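Local coordinates for protein interferon alpha/beta receptor 1 (Mus musculus, PDB 3WCY) that pairs with IFNAR2 to form the heterodimeric receptor for type I interferons, whose binding switches on JAK-STAT signalling, at residues A316-Q328 against D355-L367. Numbering follows the deposited sequence.
Sequences AMSDTLLVYVNCQ and DGPEFTLKNLQPL
Val323 and Phe359 face each other as a hydrogen-bonded antiparallel pair, Val323 N to Phe359 O at 2.7 Å and nearly straight (173°), with Phe359 N returning a bond to Val323 O. Leu321 and Leu361 repeat this pattern two residues along; the bond from Val325 N to Pro357 O is long and weak (3.5 Å). The tight side is the inward one. Leu361 CD1 touches both Leu321 CD2 and Val323 CG2 at 3.8 Å, Leu364 CD1 lies against Leu321 CB (3.6 Å), and Val325 CG2 meets the Phe359 ring obliquely at CE2. On the looser, solvent-facing side, Thr320 CB meets Thr360 CG2, Thr320 CG2 lies beside Lys362 CB, and Leu322 CD2 crosses Glu358 CG. With CG roughly opposite the backbone N (chi1 -154°), the Tyr324 ring reaches the other strand and lays one face over Pro357 CB, 4.1 Å from the centroid in a CH-pi contact; Glu358 CG sits obliquely near Tyr324 CD1. An alanine here would probably leave Pro357 without its CH-pi partner and Glu358 CG without an aromatic neighbour. In the fourth fibronectin type-III domain of the extracellular region, strand 321-326 runs between 311-316 and 358-361; Val323, Phe359 and Leu361 pack on strand 337-343 of the facing sheet, Val323 and Val325 on its strand 369-376.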
loop_
_atom_site.group_PDB
_atom_site.type_symbol
_atom_site.label_atom_id
_atom_site.label_comp_id
_atom_site.label_asym_id
_atom_site.label_seq_id
_atom_site.Cartn_x
_atom_site.Cartn_y
_atom_site.Cartn_z
ATOM N N ALA A 316 -42.454 -2.159 1.681
ATOM C CA ALA A 316 -42.944 -3.052 0.643
ATOM C C ALA A 316 -44.083 -2.380 -0.122
ATOM O O ALA A 316 -45.187 -2.214 0.407
ATOM C CB ALA A 316 -43.399 -4.368 1.255
ATOM N N MET A 317 -43.795 -2.006 -1.364
ATOM C CA MET A 317 -44.769 -1.346 -2.218
ATOM C C MET A 317 -45.294 -2.333 -3.254
ATOM O O MET A 317 -44.776 -3.438 -3.406
ATOM C CB MET A 317 -44.209 -0.023 -2.744
ATOM C CG MET A 317 -45.186 1.140 -2.663
ATOM S SD MET A 317 -46.465 1.064 -3.931
ATOM C CE MET A 317 -47.940 0.973 -2.918
ATOM N N SER A 318 -46.333 -1.908 -3.961
ATOM C CA SER A 318 -46.895 -2.628 -5.088
ATOM C C SER A 318 -45.788 -2.760 -6.102
ATOM O O SER A 318 -45.381 -1.788 -6.738
ATOM C CB SER A 318 -48.076 -1.863 -5.684
ATOM O OG SER A 318 -47.631 -0.837 -6.554
ATOM N N ASP A 319 -45.205 -3.955 -6.163
ATOM C CA ASP A 319 -44.026 -4.208 -6.992
ATOM C C ASP A 319 -42.697 -4.043 -6.234
ATOM O O ASP A 319 -42.200 -4.982 -5.612
ATOM C CB ASP A 319 -44.038 -3.305 -8.227
ATOM C CG ASP A 319 -43.133 -3.814 -9.331
ATOM O OD1 ASP A 319 -42.999 -5.048 -9.471
ATOM O OD2 ASP A 319 -42.554 -2.980 -10.058
ATOM N N THR A 320 -42.134 -2.839 -6.308
ATOM C CA THR A 320 -40.820 -2.504 -5.761
ATOM C C THR A 320 -40.812 -2.589 -4.240
ATOM O O THR A 320 -41.799 -2.231 -3.595
ATOM C CB THR A 320 -40.376 -1.105 -6.230
ATOM O OG1 THR A 320 -41.407 -0.154 -5.955
ATOM C CG2 THR A 320 -40.013 -1.061 -7.707
ATOM N N LEU A 321 -39.695 -3.060 -3.670
ATOM C CA LEU A 321 -39.517 -3.135 -2.225
ATOM C C LEU A 321 -38.402 -2.154 -1.852
ATOM O O LEU A 321 -37.218 -2.459 -2.022
ATOM C CB LEU A 321 -39.200 -4.571 -1.779
ATOM C CG LEU A 321 -39.374 -4.861 -0.298
ATOM C CD1 LEU A 321 -40.210 -6.101 -0.085
ATOM C CD2 LEU A 321 -38.036 -4.998 0.392
ATOM N N LEU A 322 -38.795 -0.946 -1.410
ATOM C CA LEU A 322 -37.865 0.117 -1.029
ATOM C C LEU A 322 -37.201 -0.180 0.312
ATOM O O LEU A 322 -37.876 -0.532 1.277
ATOM C CB LEU A 322 -38.573 1.477 -0.991
ATOM C CG LEU A 322 -37.818 2.652 -1.609
ATOM C CD1 LEU A 322 -38.782 3.741 -2.043
ATOM C CD2 LEU A 322 -36.768 3.221 -0.644
ATOM N N VAL A 323 -35.869 -0.047 0.352
ATOM C CA VAL A 323 -35.030 -0.304 1.526
ATOM C C VAL A 323 -34.244 0.972 1.879
ATOM O O VAL A 323 -33.613 1.563 1.000
ATOM C CB VAL A 323 -34.093 -1.535 1.295
ATOM C CG1 VAL A 323 -33.172 -1.774 2.484
ATOM C CG2 VAL A 323 -34.891 -2.798 0.994
ATOM N N TYR A 324 -34.295 1.397 3.154
ATOM C CA TYR A 324 -33.558 2.573 3.616
ATOM C C TYR A 324 -32.536 2.238 4.699
ATOM O O TYR A 324 -32.899 1.738 5.765
ATOM C CB TYR A 324 -34.483 3.719 4.073
ATOM C CG TYR A 324 -33.823 5.076 3.941
ATOM C CD1 TYR A 324 -34.170 5.943 2.911
ATOM C CD2 TYR A 324 -32.808 5.468 4.808
ATOM C CE1 TYR A 324 -33.529 7.171 2.752
ATOM C CE2 TYR A 324 -32.143 6.681 4.646
ATOM C CZ TYR A 324 -32.515 7.536 3.624
ATOM O OH TYR A 324 -31.872 8.744 3.483
ATOM N N VAL A 325 -31.261 2.558 4.429
ATOM C CA VAL A 325 -30.145 2.346 5.356
ATOM C C VAL A 325 -29.864 3.658 6.073
ATOM O O VAL A 325 -29.647 4.681 5.428
ATOM C CB VAL A 325 -28.864 1.811 4.665
ATOM C CG1 VAL A 325 -27.902 1.233 5.695
ATOM C CG2 VAL A 325 -29.188 0.777 3.594
ATOM N N ASN A 326 -29.868 3.629 7.402
ATOM C CA ASN A 326 -29.604 4.816 8.204
ATOM C C ASN A 326 -28.365 4.584 9.057
ATOM O O ASN A 326 -28.361 3.645 9.855
ATOM C CB ASN A 326 -30.818 5.145 9.081
ATOM C CG ASN A 326 -31.992 5.728 8.336
ATOM O OD1 ASN A 326 -31.965 6.883 7.894
ATOM N ND2 ASN A 326 -33.080 4.970 8.248
ATOM N N CYS A 327 -27.311 5.416 8.880
ATOM C CA CYS A 327 -26.083 5.324 9.685
ATOM C C CYS A 327 -26.373 5.750 11.135
ATOM O O CYS A 327 -27.210 6.629 11.364
ATOM C CB CYS A 327 -24.945 6.139 9.074
ATOM S SG CYS A 327 -25.197 7.937 9.115
ATOM N N GLN A 328 -25.699 5.111 12.106
ATOM C CA GLN A 328 -25.896 5.382 13.532
ATOM C C GLN A 328 -25.000 6.498 14.138
ATOM O O GLN A 328 -24.781 6.541 15.353
ATOM C CB GLN A 328 -25.913 4.081 14.353
ATOM C CG GLN A 328 -27.178 3.257 14.135
ATOM C CD GLN A 328 -27.648 2.582 15.401
ATOM O OE1 GLN A 328 -27.495 1.368 15.579
ATOM N NE2 GLN A 328 -28.250 3.351 16.305
ATOM N N ASP A 355 -24.945 4.155 -4.163
ATOM C CA ASP A 355 -24.294 5.414 -3.800
ATOM C C ASP A 355 -24.964 5.991 -2.566
ATOM O O ASP A 355 -24.301 6.195 -1.547
ATOM C CB ASP A 355 -24.336 6.402 -4.981
ATOM C CG ASP A 355 -24.163 5.719 -6.326
ATOM O OD1 ASP A 355 -23.027 5.271 -6.624
ATOM O OD2 ASP A 355 -25.179 5.551 -7.042
ATOM N N GLY A 356 -26.277 6.195 -2.657
ATOM C CA GLY A 356 -27.098 6.712 -1.568
ATOM C C GLY A 356 -27.697 5.615 -0.704
ATOM O O GLY A 356 -27.375 4.437 -0.887
ATOM N N PRO A 357 -28.590 5.960 0.246
ATOM C CA PRO A 357 -29.171 4.922 1.114
ATOM C C PRO A 357 -30.475 4.309 0.597
ATOM O O PRO A 357 -30.867 3.237 1.056
ATOM C CB PRO A 357 -29.374 5.656 2.441
ATOM C CG PRO A 357 -29.284 7.141 2.110
ATOM C CD PRO A 357 -29.065 7.299 0.639
ATOM N N GLU A 358 -31.151 4.995 -0.334
ATOM C CA GLU A 358 -32.407 4.551 -0.921
ATOM C C GLU A 358 -32.203 3.429 -1.960
ATOM O O GLU A 358 -32.004 3.697 -3.151
ATOM C CB GLU A 358 -33.169 5.742 -1.515
ATOM C CG GLU A 358 -34.394 6.137 -0.721
ATOM C CD GLU A 358 -35.272 7.145 -1.431
ATOM O OE1 GLU A 358 -35.051 8.361 -1.237
ATOM O OE2 GLU A 358 -36.163 6.720 -2.203
ATOM N N PHE A 359 -32.232 2.172 -1.478
ATOM C CA PHE A 359 -32.129 0.952 -2.283
ATOM C C PHE A 359 -33.543 0.573 -2.701
ATOM O O PHE A 359 -34.460 0.651 -1.886
ATOM C CB PHE A 359 -31.519 -0.196 -1.457
ATOM C CG PHE A 359 -30.023 -0.159 -1.270
ATOM C CD1 PHE A 359 -29.193 -0.993 -2.010
ATOM C CD2 PHE A 359 -29.444 0.682 -0.327
ATOM C CE1 PHE A 359 -27.805 -0.970 -1.821
ATOM C CE2 PHE A 359 -28.058 0.707 -0.145
ATOM C CZ PHE A 359 -27.247 -0.115 -0.893
ATOM N N THR A 360 -33.728 0.186 -3.959
ATOM C CA THR A 360 -35.043 -0.195 -4.460
ATOM C C THR A 360 -34.990 -1.616 -5.019
ATOM O O THR A 360 -34.449 -1.837 -6.109
ATOM C CB THR A 360 -35.593 0.893 -5.411
ATOM O OG1 THR A 360 -35.712 2.123 -4.689
ATOM C CG2 THR A 360 -36.942 0.530 -6.017
ATOM N N LEU A 361 -35.514 -2.587 -4.248
ATOM C CA LEU A 361 -35.541 -3.984 -4.680
ATOM C C LEU A 361 -36.685 -4.173 -5.653
ATOM O O LEU A 361 -37.851 -4.251 -5.255
ATOM C CB LEU A 361 -35.623 -4.972 -3.501
ATOM C CG LEU A 361 -34.406 -5.039 -2.585
ATOM C CD1 LEU A 361 -34.706 -5.839 -1.342
ATOM C CD2 LEU A 361 -33.233 -5.639 -3.294
ATOM N N LYS A 362 -36.345 -4.165 -6.946
ATOM C CA LYS A 362 -37.319 -4.315 -8.023
ATOM C C LYS A 362 -37.315 -5.700 -8.672
ATOM O O LYS A 362 -36.310 -6.414 -8.614
ATOM C CB LYS A 362 -37.239 -3.165 -9.049
ATOM C CG LYS A 362 -35.868 -2.916 -9.684
ATOM C CD LYS A 362 -35.720 -1.486 -10.242
ATOM C CE LYS A 362 -36.484 -1.208 -11.525
ATOM N NZ LYS A 362 -37.863 -0.700 -11.265
ATOM N N ASN A 363 -38.475 -6.078 -9.243
ATOM C CA ASN A 363 -38.755 -7.344 -9.915
ATOM C C ASN A 363 -38.645 -8.566 -8.990
ATOM O O ASN A 363 -37.986 -9.551 -9.321
ATOM C CB ASN A 363 -37.966 -7.491 -11.233
ATOM C CG ASN A 363 -38.129 -6.330 -12.182
ATOM O OD1 ASN A 363 -39.227 -6.043 -12.675
ATOM N ND2 ASN A 363 -37.033 -5.646 -12.464
ATOM N N LEU A 364 -39.299 -8.495 -7.825
ATOM C CA LEU A 364 -39.357 -9.603 -6.869
ATOM C C LEU A 364 -40.677 -10.363 -7.089
ATOM O O LEU A 364 -41.652 -9.771 -7.561
ATOM C CB LEU A 364 -39.303 -9.091 -5.420
ATOM C CG LEU A 364 -38.058 -8.331 -4.967
ATOM C CD1 LEU A 364 -38.357 -7.528 -3.744
ATOM C CD2 LEU A 364 -36.912 -9.268 -4.652
ATOM N N GLN A 365 -40.711 -11.664 -6.749
ATOM C CA GLN A 365 -41.919 -12.481 -6.879
ATOM C C GLN A 365 -42.948 -11.979 -5.838
ATOM O O GLN A 365 -42.556 -11.714 -4.700
ATOM C CB GLN A 365 -41.580 -13.976 -6.690
ATOM C CG GLN A 365 -42.684 -14.961 -7.107
ATOM C CD GLN A 365 -43.036 -14.963 -8.585
ATOM O OE1 GLN A 365 -42.180 -14.840 -9.472
ATOM N NE2 GLN A 365 -44.313 -15.154 -8.884
ATOM N N PRO A 366 -44.234 -11.752 -6.210
ATOM C CA PRO A 366 -45.193 -11.228 -5.225
ATOM C C PRO A 366 -45.621 -12.263 -4.188
ATOM O O PRO A 366 -45.393 -13.460 -4.388
ATOM C CB PRO A 366 -46.377 -10.754 -6.084
ATOM C CG PRO A 366 -45.956 -10.930 -7.513
ATOM C CD PRO A 366 -44.889 -11.966 -7.512
ATOM N N LEU A 367 -46.220 -11.790 -3.069
ATOM C CA LEU A 367 -46.727 -12.589 -1.941
ATOM C C LEU A 367 -45.680 -13.561 -1.347
ATOM O O LEU A 367 -46.022 -14.675 -0.940
ATOM C CB LEU A 367 -48.041 -13.320 -2.317
ATOM C CG LEU A 367 -49.212 -12.449 -2.788
ATOM C CD1 LEU A 367 -50.029 -13.164 -3.853
ATOM C CD2 LEU A 367 -50.081 -12.005 -1.626
#